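Local coordinates for adenylate cyclase-like protein (Chlamydia trachomatis, PDB 3GQS) that is of unknown function but forms the FHA domain of a longer membrane protein, a fold that in many relatives recognises phosphothreonine peptides, at residues L6-A11 with L98-A103; F19-G24 with A50-G55; G70-G75 with V89-T94. One frame throughout, in Å; residues are numbered along the deposited sequence. Where two conformers were deposited one is given.

Contact 1: L6-A11 with L98-A103; sequences LLKVLA and LLVDYA
Leu6 and Val100 face each other as an antiparallel hydrogen-bonded pair, Leu6 N giving its hydrogen to Val100 O at 2.9 Å while Leu6 O takes that of Val100 N. The CB of Leu6 rests against Val100 CG2, and its CD1 reaches Tyr102, meeting CD1 and CE1 at the ring edge, 3.5 Å from Leu6 CD1 to Tyr102 CD1. On the other face Leu7 forms the non-hydrogen-bonded pair with Leu99, whose CD2 lies 3.6 Å from Leu7 CA and also touches Leu7 CB; both side chains are buried and also meet Leu21. Lys8 N bonds nearly straight on to Leu98 O at 2.8 Å, and Lys8 O accepts Leu98 N. The Lys8 and Leu98 side chains run side by side, tightly packed where Lys8 CG meets Leu98 CD1 at 3.5 Å. The lysine chain bends at chi3 (64°), and NZ gives a 3.0 Å bond to a water that also lies 2.6 Å from Tyr102 OH, in the plane of the ring, so a polar bridge spans the partly exposed face. Beyond the strand, the Leu10 side chain crosses that of Leu98 at about a right angle, its CD1 4.0 Å from Leu98 CG. Antiparallel pairing of the first and last strands, which brings the two ends of the domain together, is characteristic of the FHA beta sandwich.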
loop_
_atom_site.group_PDB
_atom_site.type_symbol
_atom_site.label_atom_id
_atom_site.label_comp_id
_atom_site.label_asym_id
_atom_site.label_seq_id
_atom_site.Cartn_x
_atom_site.Cartn_y
_atom_site.Cartn_z
ATOM N N LEU A 6 -4.158 -8.305 -5.192
ATOM C CA LEU A 6 -2.976 -7.789 -5.886
ATOM C C LEU A 6 -2.881 -6.296 -5.658
ATOM O O LEU A 6 -3.880 -5.610 -5.615
ATOM C CB LEU A 6 -3.002 -8.130 -7.402
ATOM C CG LEU A 6 -2.801 -9.610 -7.757
ATOM C CD1 LEU A 6 -4.155 -10.289 -8.163
ATOM C CD2 LEU A 6 -1.722 -9.767 -8.840
ATOM N N LEU A 7 -1.673 -5.792 -5.511
ATOM C CA LEU A 7 -1.492 -4.390 -5.355
ATOM C C LEU A 7 -1.126 -3.879 -6.759
ATOM O O LEU A 7 -0.164 -4.346 -7.351
ATOM C CB LEU A 7 -0.386 -4.075 -4.323
ATOM C CG LEU A 7 -0.140 -2.570 -4.058
ATOM C CD1 LEU A 7 0.409 -2.273 -2.709
ATOM C CD2 LEU A 7 0.793 -2.003 -5.052
ATOM N N LYS A 8 -1.911 -2.987 -7.319
ATOM C CA LYS A 8 -1.453 -2.395 -8.606
ATOM C C LYS A 8 -1.114 -0.908 -8.448
ATOM O O LYS A 8 -1.891 -0.141 -7.917
ATOM C CB LYS A 8 -2.371 -2.692 -9.797
ATOM C CG LYS A 8 -3.769 -2.361 -9.662
ATOM C CD LYS A 8 -4.546 -2.511 -11.015
ATOM C CE LYS A 8 -4.584 -3.964 -11.559
ATOM N NZ LYS A 8 -5.411 -4.136 -12.810
ATOM N N VAL A 9 0.057 -0.536 -8.889
ATOM C CA VAL A 9 0.452 0.891 -8.964
ATOM C C VAL A 9 -0.160 1.582 -10.213
ATOM O O VAL A 9 0.027 1.111 -11.325
ATOM C CB VAL A 9 1.935 1.019 -9.052
ATOM C CG1 VAL A 9 2.370 2.557 -9.221
ATOM C CG2 VAL A 9 2.607 0.362 -7.852
ATOM N N LEU A 10 -0.868 2.687 -9.976
ATOM C CA LEU A 10 -1.653 3.419 -10.975
ATOM C C LEU A 10 -0.888 4.555 -11.650
ATOM O O LEU A 10 -1.179 4.880 -12.809
ATOM C CB LEU A 10 -2.927 4.006 -10.353
ATOM C CG LEU A 10 -3.843 2.954 -9.687
ATOM C CD1 LEU A 10 -4.994 3.540 -8.843
ATOM C CD2 LEU A 10 -4.338 1.960 -10.746
ATOM N N ALA A 11 0.073 5.143 -10.926
ATOM C CA ALA A 11 0.747 6.396 -11.360
ATOM C C ALA A 11 1.606 6.934 -10.240
ATOM O O ALA A 11 1.608 6.325 -9.175
ATOM C CB ALA A 11 -0.294 7.501 -11.821
ATOM N N LEU A 98 -3.882 0.766 -5.767
ATOM C CA LEU A 98 -5.068 0.116 -5.200
ATOM C C LEU A 98 -4.951 -1.383 -5.195
ATOM O O LEU A 98 -4.051 -1.952 -5.832
ATOM C CB LEU A 98 -6.369 0.552 -5.890
ATOM C CG LEU A 98 -6.681 0.212 -7.333
ATOM C CD1 LEU A 98 -6.396 -1.209 -7.737
ATOM C CD2 LEU A 98 -8.145 0.515 -7.460
ATOM N N LEU A 99 -5.829 -1.983 -4.410
ATOM C CA LEU A 99 -5.934 -3.416 -4.326
ATOM C C LEU A 99 -7.078 -3.821 -5.188
ATOM O O LEU A 99 -8.147 -3.230 -5.154
ATOM C CB LEU A 99 -6.224 -3.965 -2.905
ATOM C CG LEU A 99 -5.097 -3.922 -1.868
ATOM C CD1 LEU A 99 -5.196 -5.167 -0.981
ATOM C CD2 LEU A 99 -3.664 -3.802 -2.512
ATOM N N VAL A 100 -6.806 -4.868 -5.939
ATOM C CA VAL A 100 -7.833 -5.635 -6.578
ATOM C C VAL A 100 -7.931 -6.998 -5.910
ATOM O O VAL A 100 -6.952 -7.525 -5.344
ATOM C CB VAL A 100 -7.581 -5.749 -8.075
ATOM C CG1 VAL A 100 -7.859 -4.394 -8.702
ATOM C CG2 VAL A 100 -6.155 -6.272 -8.345
ATOM N N ASP A 101 -9.128 -7.540 -5.972
ATOM C CA ASP A 101 -9.451 -8.845 -5.392
ATOM C C ASP A 101 -10.138 -9.685 -6.474
ATOM O O ASP A 101 -11.083 -9.245 -7.116
ATOM C CB ASP A 101 -10.361 -8.685 -4.177
ATOM C CG ASP A 101 -10.646 -9.998 -3.454
ATOM O OD1 ASP A 101 -9.848 -10.950 -3.472
ATOM O OD2 ASP A 101 -11.700 -10.072 -2.821
ATOM N N TYR A 102 -9.587 -10.860 -6.710
ATOM C CA TYR A 102 -10.177 -11.848 -7.592
ATOM C C TYR A 102 -10.829 -12.869 -6.669
ATOM O O TYR A 102 -10.145 -13.674 -6.046
ATOM C CB TYR A 102 -9.121 -12.491 -8.500
ATOM C CG TYR A 102 -8.571 -11.543 -9.561
ATOM C CD1 TYR A 102 -7.436 -10.759 -9.320
ATOM C CD2 TYR A 102 -9.196 -11.427 -10.804
ATOM C CE1 TYR A 102 -6.944 -9.884 -10.301
ATOM C CE2 TYR A 102 -8.711 -10.591 -11.783
ATOM C CZ TYR A 102 -7.600 -9.811 -11.526
ATOM O OH TYR A 102 -7.149 -8.967 -12.502
ATOM N N ALA A 103 -12.149 -12.782 -6.561
ATOM C CA ALA A 103 -12.943 -13.609 -5.636
ATOM C C ALA A 103 -13.416 -14.895 -6.320
ATOM O O ALA A 103 -12.641 -15.852 -6.439
ATOM C CB ALA A 103 -14.138 -12.805 -5.095
HETATM O O HOH W 1 -5.511 -6.976 -11.989
#

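Contact 2: F19-G24 with A50-G55; sequences FHLDSG and AKIIIG
Gly24 and Ile54 meet where the chain directions of residues 21-24 and 52-55 run 45° apart; the backbones come near each other only at Ser23-Ile54 and Gly24-Gly55, without pairing as strands, and Ser23 CA is 5.2 Å from Ile54 CA. There Gly24 N lies 2.7 Å from Ile54 O, but the bond is weak because its N-H points well off the acceptor, at 122°. Gly24 has a positive phi, a conformation suited to glycine. Ile54 carries most of the side-chain contact, lying against the extended run Leu21-Ser23. Its chi2 of 102°, off the usual staggered values, brings CD1 to Leu21 CB at 3.3 Å, closer than ordinary van der Waals contact. The other branch, CG2, presses on the backbone at Ser23 CA, again tightly, at 3.5 Å. Between the two branches Ile54 CB sits 3.4 Å from Asp22 O. The Leu21 side chain crosses that of Ile54 at about a right angle; its CD1 touches both Ile54 CD1 and, at 4.0 Å, Ile52 CG2. Ile52 likewise lies across Leu21 at about a right angle, which makes the leucine methyl a shared neighbour of two isoleucines from one face of their strand. Asp22 sends its CB away from Ile54 and contributes through its carbonyl O, while Ser23 CB lies at the margin of the apolar patch beside Gly55 O. Strand 18-21 is an edge strand, within this chain, of the antiparallel sheet, next to 4-9; strand 50-54 lies within the mixed sheet, between 26-30 and 60-64, so the contact packs one sheet of the sandwich on the other.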
loop_
_atom_site.group_PDB
_atom_site.type_symbol
_atom_site.label_atom_id
_atom_site.label_comp_id
_atom_site.label_asym_id
_atom_site.label_seq_id
_atom_site.Cartn_x
_atom_site.Cartn_y
_atom_site.Cartn_z
ATOM N N PHE A 19 1.577 -6.783 -7.934
ATOM C CA PHE A 19 2.177 -7.752 -6.984
ATOM C C PHE A 19 1.105 -8.482 -6.159
ATOM O O PHE A 19 0.271 -7.870 -5.521
ATOM C CB PHE A 19 3.159 -7.043 -6.048
ATOM C CG PHE A 19 4.214 -7.965 -5.421
ATOM C CD1 PHE A 19 4.966 -8.824 -6.203
ATOM C CD2 PHE A 19 4.459 -7.925 -4.056
ATOM C CE1 PHE A 19 5.933 -9.641 -5.647
ATOM C CE2 PHE A 19 5.421 -8.734 -3.485
ATOM C CZ PHE A 19 6.160 -9.600 -4.281
ATOM N N HIS A 20 1.142 -9.808 -6.197
ATOM C CA HIS A 20 0.232 -10.657 -5.409
ATOM C C HIS A 20 0.608 -10.519 -3.956
ATOM O O HIS A 20 1.740 -10.691 -3.601
ATOM C CB HIS A 20 0.364 -12.097 -5.853
ATOM C CG HIS A 20 -0.426 -13.074 -5.056
ATOM N ND1 HIS A 20 -0.007 -14.378 -4.881
ATOM C CD2 HIS A 20 -1.629 -12.982 -4.440
ATOM C CE1 HIS A 20 -0.907 -15.041 -4.172
ATOM N NE2 HIS A 20 -1.906 -14.222 -3.897
ATOM N N LEU A 21 -0.348 -10.105 -3.161
ATOM C CA LEU A 21 -0.151 -9.907 -1.735
ATOM C C LEU A 21 -0.817 -11.124 -1.044
ATOM O O LEU A 21 -2.032 -11.334 -1.124
ATOM C CB LEU A 21 -0.776 -8.582 -1.269
ATOM C CG LEU A 21 -0.216 -7.278 -1.879
ATOM C CD1 LEU A 21 -0.904 -6.068 -1.256
ATOM C CD2 LEU A 21 1.258 -7.170 -1.742
ATOM N N ASP A 22 0.008 -11.910 -0.398
ATOM C CA ASP A 22 -0.401 -13.281 0.123
ATOM C C ASP A 22 -1.241 -13.143 1.360
ATOM O O ASP A 22 -1.035 -12.219 2.161
ATOM C CB ASP A 22 0.832 -14.126 0.439
ATOM C CG ASP A 22 1.544 -14.652 -0.810
ATOM O OD1 ASP A 22 0.875 -14.858 -1.832
ATOM O OD2 ASP A 22 2.777 -14.915 -0.792
ATOM N N SER A 23 -2.171 -14.069 1.563
ATOM C CA SER A 23 -3.009 -14.020 2.758
ATOM C C SER A 23 -2.148 -14.389 3.980
ATOM O O SER A 23 -1.302 -15.311 3.939
ATOM C CB SER A 23 -4.255 -14.914 2.620
ATOM O OG SER A 23 -3.941 -16.223 2.979
ATOM N N GLY A 24 -2.343 -13.659 5.071
ATOM C CA GLY A 24 -1.489 -13.850 6.277
ATOM C C GLY A 24 -0.116 -13.172 6.191
ATOM O O GLY A 24 0.763 -13.399 7.019
ATOM N N ALA A 50 4.299 2.771 4.460
ATOM C CA ALA A 50 2.997 2.178 4.730
ATOM C C ALA A 50 3.221 0.687 4.839
ATOM O O ALA A 50 4.100 0.145 4.211
ATOM C CB ALA A 50 1.978 2.462 3.593
ATOM N N LYS A 51 2.364 0.044 5.618
ATOM C CA LYS A 51 2.407 -1.386 5.775
ATOM C C LYS A 51 1.059 -1.957 5.468
ATOM O O LYS A 51 0.073 -1.407 5.875
ATOM C CB LYS A 51 2.803 -1.756 7.195
ATOM C CG LYS A 51 3.290 -3.158 7.243
ATOM C CD LYS A 51 4.563 -3.365 8.114
ATOM C CE LYS A 51 4.343 -3.152 9.520
ATOM N NZ LYS A 51 5.694 -3.165 10.249
ATOM N N ILE A 52 1.031 -3.033 4.706
ATOM C CA ILE A 52 -0.224 -3.648 4.281
ATOM C C ILE A 52 -0.258 -5.055 4.839
ATOM O O ILE A 52 0.598 -5.860 4.570
ATOM C CB ILE A 52 -0.381 -3.658 2.713
ATOM C CG1 ILE A 52 -0.270 -2.233 2.180
ATOM C CG2 ILE A 52 -1.709 -4.373 2.251
ATOM C CD1 ILE A 52 -0.311 -2.140 0.607
ATOM N N ILE A 53 -1.244 -5.306 5.668
ATOM C CA ILE A 53 -1.369 -6.568 6.373
ATOM C C ILE A 53 -2.556 -7.305 5.829
ATOM O O ILE A 53 -3.688 -6.853 5.929
ATOM C CB ILE A 53 -1.542 -6.332 7.881
ATOM C CG1 ILE A 53 -0.239 -5.768 8.464
ATOM C CG2 ILE A 53 -1.943 -7.648 8.631
ATOM C CD1 ILE A 53 -0.460 -4.698 9.505
ATOM N N ILE A 54 -2.307 -8.446 5.231
ATOM C CA ILE A 54 -3.413 -9.248 4.713
ATOM C C ILE A 54 -3.683 -10.304 5.751
ATOM O O ILE A 54 -2.843 -11.147 6.030
ATOM C CB ILE A 54 -3.147 -9.852 3.335
ATOM C CG1 ILE A 54 -3.085 -8.705 2.285
ATOM C CG2 ILE A 54 -4.277 -10.803 2.938
ATOM C CD1 ILE A 54 -1.766 -8.380 1.921
ATOM N N GLY A 55 -4.854 -10.199 6.360
ATOM C CA GLY A 55 -5.282 -11.152 7.361
ATOM C C GLY A 55 -5.618 -12.448 6.665
ATOM O O GLY A 55 -5.710 -12.518 5.450
#

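Contact 3: G70-G75 with V89-T94; sequences GVIVEG and VVALGT
Val71 and Leu92 lie side by side, pointing the same way, with Leu92 CD2 set against the fork of the valine: 3.6 Å from Val71 CG2 and 4.0 Å from CG1. The same Val71 CG1 also meets Val90 CG1 at 4.0 Å, so this methyl sits over the notch between Leu92 CD2 and Val90 CG1. Further along this buried face Val73 crosses Val90 obliquely, their CG2 atoms in loose touch at 4.1 Å. Val90 thus presents one branch to each valine, CG1 to Val71 and CG2 to Val73, and CG1 also packs on Ile72 O. On the opposite, partly exposed face the small Ala91 CB sits beside Ile72 CB at 3.8 Å, while the outer part of the isoleucine leads away from the strand. Ile72 and Ala91 form the hydrogen-bonded pair, with Ala91 N 2.7 Å from Ile72 O. Glu74 N donates almost straight to Val89 O (172°). The Glu74 chain then bends at chi2 (-100°) and curls back, and OE2 takes the Val89 N-H at 3.1 Å through its anti lone pair, so one residue grips both polar backbone atoms of Val89. At the far end a water lies near Gly70 O and Ala91 O, where the strands part; Gly70 O also accepts from His49 NE2. Glu74 and Gly75, both with positive phi, make a turn consistent with type I' leading to strand 76-77. Gly70 closes an Asn-Gly pair which, with a histidine like His49, is an FHA hallmark; in phosphopeptide-binding relatives they support the binding loops, consistent with the His49 bond here.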
loop_
_atom_site.group_PDB
_atom_site.type_symbol
_atom_site.label_atom_id
_atom_site.label_comp_id
_atom_site.label_asym_id
_atom_site.label_seq_id
_atom_site.Cartn_x
_atom_site.Cartn_y
_atom_site.Cartn_z
ATOM N N GLY A 70 2.181 11.065 4.792
ATOM C CA GLY A 70 0.956 10.427 5.266
ATOM C C GLY A 70 0.459 9.385 4.296
ATOM O O GLY A 70 1.024 9.167 3.231
ATOM N N VAL A 71 -0.611 8.723 4.689
ATOM C CA VAL A 71 -1.250 7.693 3.872
ATOM C C VAL A 71 -2.694 8.122 3.674
ATOM O O VAL A 71 -3.429 8.283 4.650
ATOM C CB VAL A 71 -1.176 6.312 4.533
ATOM C CG1 VAL A 71 -2.057 5.325 3.757
ATOM C CG2 VAL A 71 0.267 5.816 4.599
ATOM N N ILE A 72 -3.059 8.367 2.418
ATOM C CA ILE A 72 -4.384 8.893 2.045
ATOM C C ILE A 72 -5.167 7.788 1.380
ATOM O O ILE A 72 -4.704 7.205 0.396
ATOM C CB ILE A 72 -4.327 10.067 1.020
ATOM C CG1 ILE A 72 -3.640 11.291 1.619
ATOM C CG2 ILE A 72 -5.753 10.465 0.541
ATOM C CD1 ILE A 72 -4.111 12.593 0.995
ATOM N N VAL A 73 -6.341 7.480 1.937
ATOM C CA VAL A 73 -7.252 6.519 1.301
ATOM C C VAL A 73 -8.504 7.301 0.860
ATOM O O VAL A 73 -9.146 8.014 1.650
ATOM C CB VAL A 73 -7.591 5.270 2.207
ATOM C CG1 VAL A 73 -8.410 4.228 1.413
ATOM C CG2 VAL A 73 -6.320 4.614 2.723
ATOM N N GLU A 74 -8.809 7.199 -0.424
ATOM C CA GLU A 74 -10.015 7.819 -1.004
ATOM C C GLU A 74 -10.229 9.198 -0.417
ATOM O O GLU A 74 -11.293 9.499 0.166
ATOM C CB GLU A 74 -11.232 6.951 -0.700
ATOM C CG GLU A 74 -11.178 5.547 -1.271
ATOM C CD GLU A 74 -11.977 5.395 -2.547
ATOM O OE1 GLU A 74 -13.143 5.780 -2.526
ATOM O OE2 GLU A 74 -11.443 4.892 -3.559
ATOM N N GLY A 75 -9.197 10.021 -0.504
ATOM C CA GLY A 75 -9.301 11.406 -0.015
ATOM C C GLY A 75 -9.157 11.682 1.471
ATOM O O GLY A 75 -9.264 12.833 1.872
ATOM N N VAL A 89 -8.588 3.637 -3.963
ATOM C CA VAL A 89 -7.321 4.343 -4.244
ATOM C C VAL A 89 -6.598 4.795 -2.941
ATOM O O VAL A 89 -7.167 5.456 -2.091
ATOM C CB VAL A 89 -7.490 5.565 -5.186
ATOM C CG1 VAL A 89 -6.132 6.194 -5.495
ATOM C CG2 VAL A 89 -8.219 5.163 -6.510
ATOM N N VAL A 90 -5.352 4.366 -2.812
ATOM C CA VAL A 90 -4.410 4.836 -1.798
ATOM C C VAL A 90 -3.338 5.745 -2.435
ATOM O O VAL A 90 -2.681 5.353 -3.394
ATOM C CB VAL A 90 -3.664 3.672 -1.088
ATOM C CG1 VAL A 90 -2.758 4.242 -0.012
ATOM C CG2 VAL A 90 -4.671 2.648 -0.469
ATOM N N ALA A 91 -3.174 6.933 -1.865
ATOM C CA ALA A 91 -2.137 7.895 -2.253
ATOM C C ALA A 91 -0.965 7.903 -1.215
ATOM O O ALA A 91 -1.174 8.129 -0.027
ATOM C CB ALA A 91 -2.746 9.292 -2.355
ATOM N N LEU A 92 0.238 7.666 -1.729
ATOM C CA LEU A 92 1.501 7.798 -0.975
ATOM C C LEU A 92 2.377 8.778 -1.729
ATOM O O LEU A 92 2.920 8.429 -2.750
ATOM C CB LEU A 92 2.245 6.464 -0.871
ATOM C CG LEU A 92 1.490 5.268 -0.269
ATOM C CD1 LEU A 92 2.475 4.097 -0.077
ATOM C CD2 LEU A 92 0.800 5.697 1.005
ATOM N N GLY A 93 2.527 9.981 -1.208
ATOM C CA GLY A 93 3.250 11.009 -1.909
ATOM C C GLY A 93 2.429 11.294 -3.158
ATOM O O GLY A 93 1.230 11.514 -3.080
ATOM N N THR A 94 3.085 11.240 -4.301
ATOM C CA THR A 94 2.432 11.486 -5.585
ATOM C C THR A 94 2.088 10.156 -6.261
ATOM O O THR A 94 1.554 10.127 -7.362
ATOM C CB THR A 94 3.337 12.302 -6.500
ATOM O OG1 THR A 94 4.512 11.538 -6.764
ATOM C CG2 THR A 94 3.735 13.605 -5.844
HETATM O O HOH W 2 0.018 10.481 1.037
#

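How the contacts relate
Contacts 1 and 3 belong to one antiparallel sheet, joined by strands 90-92 and 95-102, which follow each other in the chain; their centres are about 14 Å apart and Leu98 packs on Val89. Contact 2 spans from that sheet to the mixed one, its centre about 11 Å from that of contact 1. Leu7 joins these two: Leu7 N is 2.8 Å from Phe19 O, a probable hydrogen bond, and Leu7 CD1 is 3.4 Å from Ile52 CD1. Contacts 2 and 3, about 17 Å apart between centres, lie on opposite sides of the chain's centre, yet Ala50 CB touches Val71 CG2. Contact 1 encloses both others along the chain.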